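Local atomic coordinates of LPXTG cell wall anchor domain-containing protein (Lactobacillus rhamnosus, PDB entry 7CBS), a protein that serves as the basal pilin of the sortase-assembled SpaCBA pilus, with an atypical adhesive capacity and a probable role in attaching the pilus to the cell wall. Residues A[69-74]-A[136-141]. Numbering follows the deposited sequence.
Sequences TVYDVT and LFKETA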
loop_
_atom_site.group_PDB
_atom_site.type_symbol
_atom_site.label_atom_id
_atom_site.label_comp_id
_atom_site.label_asym_id
_atom_site.label_seq_id
_atom_site.Cartn_x
_atom_site.Cartn_y
_atom_site.Cartn_z
ATOM N N THR A 69 -17.410 2.410 -5.192
ATOM C CA THR A 69 -16.780 3.604 -5.812
ATOM C C THR A 69 -16.218 4.476 -4.685
ATOM O O THR A 69 -16.951 4.696 -3.699
ATOM C CB THR A 69 -17.795 4.349 -6.691
ATOM O OG1 THR A 69 -18.373 3.410 -7.600
ATOM C CG2 THR A 69 -17.195 5.505 -7.468
ATOM N N VAL A 70 -14.973 4.939 -4.827
ATOM C CA VAL A 70 -14.270 5.800 -3.827
ATOM C C VAL A 70 -14.145 7.212 -4.413
ATOM O O VAL A 70 -13.722 7.334 -5.580
ATOM C CB VAL A 70 -12.904 5.215 -3.405
ATOM C CG1 VAL A 70 -11.951 5.020 -4.580
ATOM C CG2 VAL A 70 -12.243 6.053 -2.318
ATOM N N TYR A 71 -14.539 8.228 -3.637
ATOM C CA TYR A 71 -14.509 9.668 -4.008
ATOM C C TYR A 71 -13.605 10.429 -3.036
ATOM O O TYR A 71 -13.609 10.096 -1.842
ATOM C CB TYR A 71 -15.909 10.284 -3.956
ATOM C CG TYR A 71 -16.965 9.568 -4.758
ATOM C CD1 TYR A 71 -17.625 8.464 -4.243
ATOM C CD2 TYR A 71 -17.323 10.008 -6.020
ATOM C CE1 TYR A 71 -18.600 7.802 -4.974
ATOM C CE2 TYR A 71 -18.306 9.367 -6.756
ATOM C CZ TYR A 71 -18.944 8.256 -6.234
ATOM O OH TYR A 71 -19.906 7.610 -6.955
ATOM N N ASP A 72 -12.877 11.425 -3.544
ATOM C CA ASP A 72 -12.111 12.423 -2.749
ATOM C C ASP A 72 -13.090 13.486 -2.244
ATOM O O ASP A 72 -13.639 14.209 -3.094
ATOM C CB ASP A 72 -10.974 13.021 -3.583
ATOM C CG ASP A 72 -10.264 14.203 -2.938
ATOM O OD1 ASP A 72 -10.223 14.266 -1.687
ATOM O OD2 ASP A 72 -9.756 15.062 -3.695
ATOM N N VAL A 73 -13.305 13.571 -0.925
ATOM C CA VAL A 73 -14.223 14.568 -0.286
ATOM C C VAL A 73 -13.425 15.488 0.649
ATOM O O VAL A 73 -14.053 16.127 1.516
ATOM C CB VAL A 73 -15.383 13.872 0.461
ATOM C CG1 VAL A 73 -16.150 12.926 -0.446
ATOM C CG2 VAL A 73 -14.921 13.138 1.719
ATOM N N THR A 74 -12.106 15.593 0.448
ATOM C CA THR A 74 -11.147 16.288 1.355
ATOM C C THR A 74 -11.563 17.748 1.585
ATOM O O THR A 74 -11.665 18.150 2.764
ATOM C CB THR A 74 -9.714 16.240 0.811
ATOM O OG1 THR A 74 -9.346 14.873 0.617
ATOM C CG2 THR A 74 -8.719 16.904 1.741
ATOM N N LEU A 136 -14.870 9.052 0.517
ATOM C CA LEU A 136 -16.256 8.522 0.616
ATOM C C LEU A 136 -16.330 7.209 -0.171
ATOM O O LEU A 136 -15.945 7.214 -1.354
ATOM C CB LEU A 136 -17.228 9.559 0.044
ATOM C CG LEU A 136 -18.651 9.068 -0.212
ATOM C CD1 LEU A 136 -19.304 8.610 1.081
ATOM C CD2 LEU A 136 -19.474 10.155 -0.882
ATOM N N PHE A 137 -16.813 6.137 0.463
ATOM C CA PHE A 137 -16.924 4.776 -0.124
ATOM C C PHE A 137 -18.406 4.402 -0.250
ATOM O O PHE A 137 -19.035 4.128 0.787
ATOM C CB PHE A 137 -16.154 3.768 0.733
ATOM C CG PHE A 137 -14.654 3.897 0.656
ATOM C CD1 PHE A 137 -13.947 3.330 -0.393
ATOM C CD2 PHE A 137 -13.945 4.576 1.633
ATOM C CE1 PHE A 137 -12.566 3.443 -0.462
ATOM C CE2 PHE A 137 -12.564 4.694 1.559
ATOM C CZ PHE A 137 -11.878 4.129 0.512
ATOM N N LYS A 138 -18.932 4.392 -1.479
ATOM C CA LYS A 138 -20.351 4.077 -1.799
ATOM C C LYS A 138 -20.433 2.759 -2.575
ATOM O O LYS A 138 -19.522 2.493 -3.380
ATOM C CB LYS A 138 -20.986 5.184 -2.649
ATOM C CG LYS A 138 -20.942 6.585 -2.058
ATOM C CD LYS A 138 -21.553 7.627 -2.978
ATOM C CE LYS A 138 -23.020 7.404 -3.280
ATOM N NZ LYS A 138 -23.566 8.495 -4.122
ATOM N N GLU A 139 -21.493 1.983 -2.331
ATOM C CA GLU A 139 -21.914 0.829 -3.168
ATOM C C GLU A 139 -22.811 1.372 -4.287
ATOM O O GLU A 139 -23.938 1.799 -3.975
ATOM C CB GLU A 139 -22.649 -0.215 -2.321
ATOM C CG GLU A 139 -23.161 -1.398 -3.126
ATOM C CD GLU A 139 -23.984 -2.398 -2.327
ATOM O OE1 GLU A 139 -23.547 -2.782 -1.227
ATOM O OE2 GLU A 139 -25.066 -2.789 -2.810
ATOM N N THR A 140 -22.320 1.365 -5.532
ATOM C CA THR A 140 -22.963 2.010 -6.710
ATOM C C THR A 140 -23.587 0.960 -7.637
ATOM O O THR A 140 -24.276 1.372 -8.587
ATOM C CB THR A 140 -21.955 2.887 -7.466
ATOM O OG1 THR A 140 -20.812 2.081 -7.750
ATOM C CG2 THR A 140 -21.544 4.117 -6.684
ATOM N N ALA A 141 -23.338 -0.331 -7.406
ATOM C CA ALA A 141 -23.925 -1.446 -8.186
ATOM C C ALA A 141 -23.801 -2.756 -7.401
ATOM O O ALA A 141 -22.766 -2.960 -6.737
ATOM C CB ALA A 141 -23.262 -1.551 -9.538
#
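Val70 and Phe137 form a non-hydrogen-bonded pair between antiparallel strands 67-72 and 131-141, in the mixed beta-sheet of the pilin D1 domain. Their side chains run side by side, and CG2 of Val70 lies over one face of the Phe137 ring, 3.2 Å from CE1. CG2 reaches the ring because it stands anti to the backbone N of Val70, with CG1 in the tighter site between N and C (chi1 59°). Phe121 on strand 118-128 meets the same ring edge-to-face; an alanine in place of Phe137 would probably open a gap here and leave both Val70 CG2 and the Phe121 ring without their partner. On the other face of the sheet, Tyr71 extends alongside Leu136, whose CD2 lies 4.2 Å from CD1 of the ring, while the Lys138 chain, extended as far as CD before it bends, passes Tyr71 obliquely, with CD 3.6 Å from Tyr71 CE1. Two pairs of backbone bonds, Thr69 with Lys138 and Tyr71 with Leu136, fix this register. Beyond them, where Thr140 and Ala141 form a classic bulge opposite Thr67, Gln110 NE2 donates to Thr69 OG1, and Thr140 crosses Thr69 at about a right angle, its OG1 hydrogen-bonded to Thr69 OG1 at 2.8 Å.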